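Local coordinates for SusD superfamily protein (Parabacteroides distasonis, PDB 3OTN), which probably binds nutrients such as carbohydrates at the bacterial outer membrane, as a member of the SusD family whose own ligand is not established, at residues L47-T52 with Y420-W425; Q98-F103 with G113-V118; S276-E281 with N347-D352; Y367-V372 with E409-R414. All coordinates share one frame; numbering follows the deposited sequence. Where two conformers were deposited one is given.

Contact 1. Residues L47-T52 with Y420-W425; sequences LLEYMT and YENKMW
Leu48 and Asn422 (CA to CA 5.6 Å) and Thr52 and Trp425 (5.8 Å) are the backbone pairs at which the loop 47-52 meets the turn leading into helix 424-431. Glu49 carries the polar part. Its chain bends at chi2 (-60°), which directs CD toward the turn, and OE2 takes two N-H groups of Asn422. Asn422 ND2 reaches Glu49 OE2 at 2.9 Å on the anti lone pair, with carboxylate and amide nearly coplanar; the backbone N of Asn422 comes in nearly along the C-O axis. ND2 also binds Ile45 O. Water 1 links OE2 and Leu48 O to Trp425 N, while water 2 joins OE1 to Tyr420 N. An alanine in place of Glu49 would probably leave the backbone N of Asn422 and both waters short of a partner, and the turn less firmly tied to the loop. Leu48 crosses the Asn422 side chain at about a right angle and packs on its amide, CD1 of Leu48 3.5 Å from Asn422 OD1. On the apolar side, Met51 CB sits over one face of the Trp425 six-membered ring, 3.5 Å from its centroid, a CH-pi contact. Thr52 CB and CG2 press on the selenium of Met424, each 3.8 Å from SE. This buried junction, a carboxylate gripping the turn before a helix, joins N-terminal and C-terminal parts of the SusD fold near the centre of the chain.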
# COMPACT_ATOMS: atom_id res chain seq x y z
N LEU A 47 2.32 -1.82 9.92
CA LEU A 47 3.71 -2.27 9.70
C LEU A 47 4.45 -1.34 8.76
O LEU A 47 5.64 -1.05 8.97
CB LEU A 47 3.77 -3.71 9.11
CG LEU A 47 5.18 -4.33 8.93
CD1 LEU A 47 5.92 -4.49 10.27
CD2 LEU A 47 5.13 -5.69 8.21
N LEU A 48 3.74 -0.90 7.72
CA LEU A 48 4.31 -0.07 6.67
C LEU A 48 4.26 1.42 6.97
O LEU A 48 4.76 2.21 6.18
CB LEU A 48 3.62 -0.37 5.34
CG LEU A 48 3.58 -1.84 4.88
CD1 LEU A 48 2.81 -1.95 3.58
CD2 LEU A 48 4.97 -2.44 4.74
N GLU A 49 3.65 1.81 8.09
CA GLU A 49 3.66 3.21 8.53
C GLU A 49 4.51 3.48 9.74
O GLU A 49 4.93 4.63 9.96
CB GLU A 49 2.23 3.68 8.80
CG GLU A 49 1.29 3.58 7.55
CD GLU A 49 1.77 4.42 6.37
OE1 GLU A 49 2.37 5.51 6.57
OE2 GLU A 49 1.54 4.00 5.22
N TYR A 50 4.75 2.46 10.55
CA TYR A 50 5.45 2.70 11.83
C TYR A 50 6.93 2.96 11.74
O TYR A 50 7.49 3.50 12.71
CB TYR A 50 5.15 1.59 12.83
CG TYR A 50 3.82 1.68 13.57
CD1 TYR A 50 3.01 2.82 13.55
CD2 TYR A 50 3.43 0.63 14.39
CE1 TYR A 50 1.86 2.88 14.32
CE2 TYR A 50 2.27 0.68 15.13
CZ TYR A 50 1.48 1.80 15.08
OH TYR A 50 0.34 1.82 15.86
N MSE A 51 7.58 2.70 10.60
CA MSE A 51 9.00 2.97 10.50
C MSE A 51 9.34 4.21 9.69
O MSE A 51 10.51 4.57 9.65
CB MSE A 51 9.79 1.78 9.96
CG MSE A 51 9.78 0.57 10.89
SE MSE A 51 10.67 0.90 12.58
CE MSE A 51 12.16 1.96 12.18
N THR A 52 8.35 4.89 9.11
CA THR A 52 8.63 6.08 8.34
C THR A 52 9.14 7.23 9.18
O THR A 52 9.78 8.12 8.64
CB THR A 52 7.40 6.64 7.57
OG1 THR A 52 6.44 7.13 8.51
CG2 THR A 52 6.76 5.59 6.67
N TYR A 420 0.31 8.03 4.19
CA TYR A 420 -0.49 7.12 4.99
C TYR A 420 -1.27 6.13 4.16
O TYR A 420 -2.27 5.58 4.65
CB TYR A 420 -1.38 7.89 5.99
CG TYR A 420 -0.53 8.90 6.78
CD1 TYR A 420 0.52 8.47 7.58
CD2 TYR A 420 -0.74 10.26 6.67
CE1 TYR A 420 1.33 9.37 8.28
CE2 TYR A 420 0.07 11.19 7.36
CZ TYR A 420 1.10 10.72 8.16
OH TYR A 420 1.92 11.59 8.86
N GLU A 421 -0.82 5.90 2.92
CA GLU A 421 -1.43 4.93 1.98
C GLU A 421 -0.55 3.71 1.74
O GLU A 421 -0.73 2.99 0.75
CB GLU A 421 -1.72 5.62 0.63
CG GLU A 421 -2.78 6.69 0.66
CD GLU A 421 -2.99 7.38 -0.73
OE1 GLU A 421 -3.11 6.69 -1.75
OE2 GLU A 421 -3.01 8.62 -0.78
N ASN A 422 0.40 3.46 2.65
CA ASN A 422 1.29 2.30 2.58
C ASN A 422 2.21 2.34 1.36
O ASN A 422 2.49 1.30 0.75
CB ASN A 422 0.48 0.96 2.65
CG ASN A 422 0.12 0.52 4.10
OD1 ASN A 422 -0.36 -0.60 4.28
ND2 ASN A 422 0.29 1.39 5.11
N LYS A 423 2.65 3.53 0.97
CA LYS A 423 3.60 3.70 -0.18
C LYS A 423 4.96 4.23 0.22
O LYS A 423 5.97 3.91 -0.42
CB LYS A 423 3.02 4.68 -1.22
CG LYS A 423 1.69 4.29 -1.80
CD LYS A 423 1.76 2.99 -2.56
CE LYS A 423 0.36 2.55 -3.01
NZ LYS A 423 0.51 1.58 -4.09
N MSE A 424 4.96 5.10 1.24
CA MSE A 424 6.13 5.85 1.65
C MSE A 424 7.28 4.93 2.12
O MSE A 424 8.45 5.15 1.77
CB MSE A 424 5.71 6.85 2.75
CG MSE A 424 6.78 7.75 3.24
SE MSE A 424 6.14 8.82 4.75
CE MSE A 424 4.98 10.06 3.75
N TRP A 425 6.96 3.92 2.93
CA TRP A 425 8.00 3.03 3.47
C TRP A 425 8.72 2.32 2.29
O TRP A 425 9.94 2.32 2.22
CB TRP A 425 7.45 2.01 4.46
CG TRP A 425 8.53 1.14 5.06
CD1 TRP A 425 8.67 -0.19 4.89
CD2 TRP A 425 9.66 1.56 5.83
NE1 TRP A 425 9.77 -0.65 5.54
CE2 TRP A 425 10.40 0.41 6.14
CE3 TRP A 425 10.10 2.79 6.30
CZ2 TRP A 425 11.57 0.45 6.89
CZ3 TRP A 425 11.25 2.85 7.04
CH2 TRP A 425 11.98 1.68 7.33
O HOH W 1 4.27 3.48 3.94
O HOH W 2 3.07 7.22 4.62

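Contact 2. Residues Q98-F103 with G113-V118; sequences QKLGEF and GYMAEV
Leu100 meets Met115 and Val118 near the C-terminal end of helix 79-100, beside helix 108-133, and its side chain carries most of the contact. Leu100 CB lies 3.6 Å from Met115 CG as the two chains slide past each other in opposite directions. Leu100 CD1 touches Val118 CG2 at 4.1 Å, about one turn on from Met115, and, on the other side of Met115 in sequence, Tyr114 CB at 4.4 Å. Val118 in turn packs on Cys93, Ala96 and Leu97 of the first helix, so Leu100 extends an apolar seam that runs back to Cys93, two turns earlier. Gly101 follows, its backbone N 4.3 Å from Met115 SE; Met115 was modelled in two conformers, and its contacts, that of CG included, hold for the one described. Glu102 turns to its own segment, where OE1 of Glu102 and Lys99 NZ form a long salt bridge of 3.7 Å. With Phe103 the chain completes a type I beta turn begun at Leu100, closed by a weak bond from Phe103 N to Leu100 O. Between the two segments the contact is mainly van der Waals packing of aliphatic groups and a selenomethionine, which implies an association set by shape and the exclusion of water, with little directional constraint.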
# COMPACT_ATOMS: atom_id res chain seq x y z
N GLN A 98 -2.96 -24.68 -11.07
CA GLN A 98 -2.88 -26.11 -11.43
C GLN A 98 -4.24 -26.58 -11.91
O GLN A 98 -4.34 -27.17 -12.98
CB GLN A 98 -2.45 -26.96 -10.26
CG GLN A 98 -2.30 -28.45 -10.60
CD GLN A 98 -2.24 -29.36 -9.39
OE1 GLN A 98 -3.20 -29.45 -8.61
NE2 GLN A 98 -1.15 -30.08 -9.26
N LYS A 99 -5.30 -26.26 -11.17
CA LYS A 99 -6.65 -26.71 -11.54
C LYS A 99 -7.19 -26.01 -12.80
O LYS A 99 -7.79 -26.68 -13.67
CB LYS A 99 -7.62 -26.64 -10.37
CG LYS A 99 -7.25 -27.54 -9.13
CD LYS A 99 -7.31 -29.02 -9.50
CE LYS A 99 -7.26 -29.97 -8.29
NZ LYS A 99 -6.67 -31.26 -8.75
N LEU A 100 -6.96 -24.71 -12.93
CA LEU A 100 -7.38 -23.98 -14.16
C LEU A 100 -6.79 -24.57 -15.45
O LEU A 100 -7.45 -24.57 -16.50
CB LEU A 100 -7.09 -22.49 -14.06
CG LEU A 100 -8.04 -21.75 -13.09
CD1 LEU A 100 -7.49 -20.36 -12.72
CD2 LEU A 100 -9.47 -21.63 -13.68
N GLY A 101 -5.55 -25.08 -15.37
CA GLY A 101 -4.89 -25.72 -16.51
C GLY A 101 -5.46 -27.07 -16.90
O GLY A 101 -5.16 -27.55 -17.97
N GLU A 102 -6.28 -27.66 -16.05
CA GLU A 102 -6.92 -28.95 -16.31
C GLU A 102 -8.32 -28.83 -16.91
O GLU A 102 -8.93 -29.86 -17.21
CB GLU A 102 -7.03 -29.75 -15.00
CG GLU A 102 -5.67 -30.06 -14.37
CD GLU A 102 -5.78 -30.69 -12.98
OE1 GLU A 102 -6.91 -30.75 -12.45
OE2 GLU A 102 -4.74 -31.13 -12.43
N PHE A 103 -8.83 -27.61 -17.07
CA PHE A 103 -10.11 -27.38 -17.77
C PHE A 103 -9.89 -27.54 -19.28
O PHE A 103 -9.05 -26.84 -19.85
CB PHE A 103 -10.65 -25.96 -17.50
CG PHE A 103 -11.32 -25.82 -16.19
CD1 PHE A 103 -10.59 -25.67 -15.04
CD2 PHE A 103 -12.70 -25.86 -16.08
CE1 PHE A 103 -11.21 -25.55 -13.80
CE2 PHE A 103 -13.32 -25.75 -14.84
CZ PHE A 103 -12.57 -25.59 -13.70
N GLY A 113 -8.18 -15.49 -19.21
CA GLY A 113 -8.42 -14.33 -18.34
C GLY A 113 -8.30 -14.66 -16.88
O GLY A 113 -7.62 -13.96 -16.12
N TYR A 114 -8.94 -15.76 -16.51
CA TYR A 114 -8.93 -16.21 -15.15
C TYR A 114 -7.52 -16.50 -14.66
O TYR A 114 -7.16 -16.11 -13.56
CB TYR A 114 -9.82 -17.44 -15.00
CG TYR A 114 -11.32 -17.22 -15.04
CD1 TYR A 114 -11.90 -15.97 -14.80
CD2 TYR A 114 -12.17 -18.31 -15.26
CE1 TYR A 114 -13.29 -15.80 -14.83
CE2 TYR A 114 -13.57 -18.15 -15.29
CZ TYR A 114 -14.11 -16.90 -15.05
OH TYR A 114 -15.47 -16.74 -15.07
N MSE A 115 -6.72 -17.17 -15.49
CA MSE A 115 -5.36 -17.51 -15.10
C MSE A 115 -4.51 -16.24 -15.00
O MSE A 115 -3.64 -16.15 -14.13
CB MSE A 115 -4.77 -18.57 -16.05
CG MSE A 115 -5.44 -19.95 -15.93
SE MSE A 115 -4.76 -21.31 -17.20
CE MSE A 115 -5.00 -20.30 -18.83
N ALA A 116 -4.79 -15.25 -15.85
CA ALA A 116 -4.13 -13.94 -15.75
C ALA A 116 -4.41 -13.26 -14.40
O ALA A 116 -3.54 -12.60 -13.82
CB ALA A 116 -4.54 -13.02 -16.94
N GLU A 117 -5.63 -13.40 -13.90
CA GLU A 117 -5.99 -12.77 -12.62
C GLU A 117 -5.14 -13.42 -11.48
O GLU A 117 -4.66 -12.74 -10.58
CB GLU A 117 -7.49 -12.93 -12.32
CG GLU A 117 -8.43 -12.23 -13.30
CD GLU A 117 -9.91 -12.44 -13.00
OE1 GLU A 117 -10.32 -12.39 -11.82
OE2 GLU A 117 -10.67 -12.66 -13.95
N VAL A 118 -5.02 -14.73 -11.54
CA VAL A 118 -4.31 -15.53 -10.55
C VAL A 118 -2.83 -15.26 -10.64
O VAL A 118 -2.17 -15.13 -9.61
CB VAL A 118 -4.68 -17.04 -10.66
CG1 VAL A 118 -3.87 -17.92 -9.60
CG2 VAL A 118 -6.21 -17.21 -10.50

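Contact 3. Residues S276-E281 with N347-D352; sequences SAYDLE and NTAKSD. With EDO (1,2-ethanediol), chain P.
Tyr278 and Ala277 of the irregular loop 276-281 lie on Ala349, where helix 342-348 ends in a SusD-family fold. Ala349 is the first residue past the helix and has positive phi (60°), and an ST turn, Thr348 OG1 accepting from Lys350 N at 3.3 Å, accompanies the change of direction. Packing comes first. The Tyr278 ring receives Ala349 CA over one face, a CH-pi contact 4.0 Å from the ring centroid, offset toward the rim, while Ala349 CB lies 3.8 Å from Tyr278 CD1. Beside it, Ala277 CB meets Ala349 CB at 4.2 Å and Asn347 O at 3.7 Å, and Ala277 and Val345 share a backbone hydrogen bond, so the loop is also anchored to the helix one turn back. The polar link between the segments runs through solvent: water 3 lies at the ring edge, accepting from the hydroxyl of Tyr278 and from Ser351 N, and so bridges the hydroxyl and the second backbone. The Ser351 hydroxyl is held by Asp341. Bonds within the loop brace its start. Glu281 OE2 takes two donors from Ser276, its OG on the anti lone pair and its N from above the carboxylate plane; Ser276 OG in turn accepts a weak bond from Tyr278 N. Glu281 OE2 also makes a salt bridge to Lys318, whose NZ further binds the carbonyls of Ser276 and Tyr278. At the far end of the second segment a 1,2-ethanediol, probably from the crystallisation liquor and also bound by Leu257 and Asn258, donates from O2 to Asp352 OD2 at 2.6 Å.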
# COMPACT_ATOMS: atom_id res chain seq x y z
N SER A 276 -17.18 9.60 17.52
CA SER A 276 -17.74 8.63 16.58
C SER A 276 -18.81 7.72 17.17
O SER A 276 -19.00 7.68 18.39
CB SER A 276 -16.63 7.74 16.02
OG SER A 276 -16.34 6.67 16.88
N ALA A 277 -19.47 6.99 16.27
CA ALA A 277 -20.52 6.00 16.59
C ALA A 277 -19.92 4.67 17.00
O ALA A 277 -20.61 3.81 17.51
CB ALA A 277 -21.45 5.78 15.37
N TYR A 278 -18.62 4.48 16.74
CA TYR A 278 -17.94 3.25 17.15
C TYR A 278 -17.91 3.13 18.68
O TYR A 278 -17.91 4.15 19.37
CB TYR A 278 -16.52 3.23 16.62
CG TYR A 278 -16.43 3.16 15.11
CD1 TYR A 278 -16.60 1.94 14.45
CD2 TYR A 278 -16.17 4.29 14.35
CE1 TYR A 278 -16.54 1.86 13.06
CE2 TYR A 278 -16.08 4.22 12.95
CZ TYR A 278 -16.27 3.00 12.30
OH TYR A 278 -16.17 2.93 10.90
N ASP A 279 -17.87 1.91 19.20
CA ASP A 279 -17.78 1.78 20.66
C ASP A 279 -16.47 2.35 21.24
O ASP A 279 -16.45 2.83 22.38
CB ASP A 279 -18.08 0.36 21.17
CG ASP A 279 -17.19 -0.69 20.58
OD1 ASP A 279 -16.30 -0.37 19.77
OD2 ASP A 279 -17.38 -1.87 20.93
N LEU A 280 -15.39 2.34 20.44
CA LEU A 280 -14.11 2.96 20.81
C LEU A 280 -13.30 3.38 19.59
O LEU A 280 -13.25 2.66 18.58
CB LEU A 280 -13.26 1.98 21.64
CG LEU A 280 -13.61 1.88 23.16
CD1 LEU A 280 -12.63 0.96 23.90
CD2 LEU A 280 -13.66 3.26 23.88
N GLU A 281 -12.67 4.54 19.69
CA GLU A 281 -11.73 5.00 18.70
C GLU A 281 -10.34 4.57 19.16
O GLU A 281 -10.04 4.66 20.35
CB GLU A 281 -11.78 6.52 18.59
CG GLU A 281 -13.14 7.05 18.22
CD GLU A 281 -14.05 7.41 19.40
OE1 GLU A 281 -13.57 7.56 20.56
OE2 GLU A 281 -15.26 7.59 19.15
N ASN A 347 -22.69 7.91 11.97
CA ASN A 347 -23.99 7.24 12.01
C ASN A 347 -23.89 5.71 12.16
O ASN A 347 -24.39 5.17 13.14
CB ASN A 347 -24.77 7.65 10.75
CG ASN A 347 -26.19 7.16 10.74
OD1 ASN A 347 -26.44 5.97 10.96
ND2 ASN A 347 -27.15 8.05 10.47
N THR A 348 -23.26 5.03 11.21
CA THR A 348 -23.44 3.58 11.16
C THR A 348 -22.41 2.73 11.87
O THR A 348 -22.74 1.62 12.20
CB THR A 348 -23.50 3.09 9.70
OG1 THR A 348 -22.24 3.31 9.08
CG2 THR A 348 -24.63 3.82 8.91
N ALA A 349 -21.16 3.19 12.01
CA ALA A 349 -20.06 2.36 12.56
C ALA A 349 -19.79 1.11 11.71
O ALA A 349 -19.31 0.09 12.21
CB ALA A 349 -20.33 2.00 14.06
N LYS A 350 -20.08 1.21 10.41
CA LYS A 350 -19.91 0.13 9.45
C LYS A 350 -19.45 0.74 8.12
O LYS A 350 -20.27 1.06 7.24
CB LYS A 350 -21.21 -0.66 9.23
CG LYS A 350 -21.77 -1.40 10.42
CD LYS A 350 -23.00 -2.21 10.00
CE LYS A 350 -23.71 -2.85 11.18
NZ LYS A 350 -24.96 -3.49 10.74
N SER A 351 -18.13 0.93 8.01
CA SER A 351 -17.58 1.58 6.84
C SER A 351 -17.53 0.63 5.68
O SER A 351 -17.00 -0.48 5.80
CB SER A 351 -16.17 2.07 7.10
OG SER A 351 -15.62 2.60 5.90
N ASP A 352 -18.04 1.12 4.54
CA ASP A 352 -17.94 0.42 3.27
C ASP A 352 -17.01 1.16 2.31
O ASP A 352 -17.16 1.11 1.08
CB ASP A 352 -19.34 0.17 2.67
CG ASP A 352 -20.18 1.41 2.53
OD1 ASP A 352 -19.79 2.50 2.99
OD2 ASP A 352 -21.29 1.29 1.95
C1 EDO P . -23.21 -2.50 -0.45
O1 EDO P . -23.13 -3.62 0.47
C2 EDO P . -22.97 -1.13 0.21
O2 EDO P . -21.79 -1.09 1.03
O HOH W 3 -16.12 0.23 9.99

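Contact 4. Residues Y367-V372 with E409-R414; sequences YAEAQV and EVWDQR
Glu369 faces Trp411 and Val410 across two helix segments that run nearly antiparallel, their axes 9.9 Å apart at closest approach and their directions 159° apart. The hydrogen bond comes first: Trp411 NE1 donates to Glu369 OE2 at 2.9 Å, almost straight at 169°. The oxygen lies in the plane of the indole, at its edge, but the carboxylate is turned steeply against the ring, so the N-H arrives from well above the carboxylate plane. Glu369 CG is anti to the backbone N (chi1 -177°) and the chain is extended beyond it, which carries the acid across to the second helix. Charge adds a second layer. OE2 also forms a salt bridge with Arg430, while Glu369 OE1 lies 4.3 Å from Arg414 NE, beyond salt-bridge range and well out of the guanidinium plane; Arg414 instead pairs with Asp427 and Asp362. Replacing Glu369 by an alanine would probably leave the indole N-H of Trp411 without its acceptor and Arg430 without this countercharge. The apolar packing is small: the two methyls of Val410 touch neighbouring residues, with CG2 of Val410 3.8 Å from Ala368 CB and CG1 4.0 Å from Glu369 CB. Helices 360-375 and 403-418 thus pack side by side, an antiparallel arrangement consistent with the TPR-like helical scaffold of SusD-family proteins.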
# COMPACT_ATOMS: atom_id res chain seq x y z
N TYR A 367 5.22 7.13 -13.27
CA TYR A 367 5.67 7.51 -14.61
C TYR A 367 6.72 8.62 -14.56
O TYR A 367 7.79 8.47 -15.17
CB TYR A 367 4.54 7.93 -15.57
CG TYR A 367 5.11 8.36 -16.93
CD1 TYR A 367 5.47 7.42 -17.90
CD2 TYR A 367 5.34 9.71 -17.22
CE1 TYR A 367 6.05 7.83 -19.12
CE2 TYR A 367 5.89 10.11 -18.43
CZ TYR A 367 6.25 9.15 -19.37
OH TYR A 367 6.79 9.56 -20.55
N ALA A 368 6.41 9.74 -13.88
CA ALA A 368 7.36 10.87 -13.76
C ALA A 368 8.71 10.41 -13.21
O ALA A 368 9.76 10.83 -13.71
CB ALA A 368 6.80 12.01 -12.89
N GLU A 369 8.68 9.57 -12.18
CA GLU A 369 9.92 9.09 -11.55
C GLU A 369 10.74 8.22 -12.49
O GLU A 369 11.92 8.46 -12.69
CB GLU A 369 9.64 8.38 -10.21
CG GLU A 369 10.94 7.94 -9.52
CD GLU A 369 10.77 7.47 -8.07
OE1 GLU A 369 9.65 7.48 -7.56
OE2 GLU A 369 11.79 7.14 -7.43
N ALA A 370 10.11 7.21 -13.07
CA ALA A 370 10.79 6.33 -14.02
C ALA A 370 11.34 7.08 -15.23
O ALA A 370 12.46 6.82 -15.70
CB ALA A 370 9.82 5.21 -14.49
N GLN A 371 10.52 8.00 -15.77
CA GLN A 371 10.86 8.75 -16.98
C GLN A 371 12.09 9.62 -16.74
O GLN A 371 13.03 9.59 -17.55
CB GLN A 371 9.67 9.60 -17.48
CG GLN A 371 9.90 10.29 -18.80
CD GLN A 371 10.54 11.68 -18.64
OE1 GLN A 371 10.07 12.48 -17.84
NE2 GLN A 371 11.58 11.96 -19.40
N VAL A 372 12.09 10.38 -15.65
CA VAL A 372 13.23 11.24 -15.36
C VAL A 372 14.51 10.42 -15.08
O VAL A 372 15.60 10.84 -15.46
CB VAL A 372 12.98 12.28 -14.25
CG1 VAL A 372 12.95 11.64 -12.87
CG2 VAL A 372 14.06 13.35 -14.32
N GLU A 409 11.17 16.77 -6.45
CA GLU A 409 9.79 17.29 -6.45
C GLU A 409 8.77 16.18 -6.65
O GLU A 409 7.71 16.21 -6.02
CB GLU A 409 9.60 18.37 -7.51
CG GLU A 409 8.16 18.89 -7.66
CD GLU A 409 7.61 19.54 -6.40
OE1 GLU A 409 8.39 20.01 -5.54
OE2 GLU A 409 6.38 19.62 -6.29
N VAL A 410 9.07 15.20 -7.52
CA VAL A 410 8.20 13.99 -7.70
C VAL A 410 8.12 13.23 -6.37
O VAL A 410 7.04 12.90 -5.89
CB VAL A 410 8.74 13.07 -8.81
CG1 VAL A 410 8.00 11.74 -8.85
CG2 VAL A 410 8.69 13.80 -10.18
N TRP A 411 9.28 13.01 -5.75
CA TRP A 411 9.33 12.41 -4.42
C TRP A 411 8.47 13.22 -3.44
O TRP A 411 7.66 12.64 -2.72
CB TRP A 411 10.74 12.30 -3.90
CG TRP A 411 11.59 11.25 -4.56
CD1 TRP A 411 11.17 10.20 -5.37
CD2 TRP A 411 12.99 11.13 -4.44
NE1 TRP A 411 12.25 9.46 -5.75
CE2 TRP A 411 13.38 10.00 -5.21
CE3 TRP A 411 13.98 11.87 -3.78
CZ2 TRP A 411 14.72 9.59 -5.31
CZ3 TRP A 411 15.32 11.45 -3.88
CH2 TRP A 411 15.67 10.33 -4.64
N ASP A 412 8.62 14.55 -3.45
CA ASP A 412 7.84 15.39 -2.55
C ASP A 412 6.34 15.13 -2.71
O ASP A 412 5.61 14.91 -1.71
CB ASP A 412 8.11 16.89 -2.78
CG ASP A 412 9.35 17.41 -2.03
OD1 ASP A 412 10.13 16.65 -1.41
OD2 ASP A 412 9.55 18.64 -2.09
N GLN A 413 5.86 15.14 -3.96
CA GLN A 413 4.45 14.90 -4.19
C GLN A 413 4.02 13.48 -3.81
O GLN A 413 2.88 13.30 -3.41
CB GLN A 413 4.02 15.28 -5.61
CG GLN A 413 4.25 16.75 -5.94
CD GLN A 413 3.69 17.69 -4.88
OE1 GLN A 413 2.62 17.44 -4.34
NE2 GLN A 413 4.41 18.76 -4.58
N ARG A 414 4.92 12.51 -3.88
CA ARG A 414 4.64 11.19 -3.38
C ARG A 414 4.40 11.23 -1.86
O ARG A 414 3.45 10.63 -1.36
CB ARG A 414 5.74 10.20 -3.73
CG ARG A 414 5.78 9.86 -5.24
CD ARG A 414 6.78 8.74 -5.52
NE ARG A 414 6.27 7.51 -4.95
CZ ARG A 414 5.32 6.76 -5.48
NH1 ARG A 414 4.80 7.05 -6.67
NH2 ARG A 414 4.89 5.69 -4.83

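Contact 1 lies closest to the centre of the chain and joins residues far apart in sequence; the other three all fall between its two segments, in the order 2, 3, 4. Contact 4 is its neighbour, with centres 18 Å apart: helices 403-418 and 424-431 follow each other, and Lys423 packs on Arg414. Contact 2 sits about 33 Å from contact 1, centre to centre, between helices 79-100 and 108-133, while contact 3, about 24 Å from it, sits among loops at the end of helix 342-348. Contacts 3 and 4 lie on opposite sides of the chain's centre, their centres 37 Å apart. Contact 1 thus joins the N-terminal part of the chain to its C-terminal part.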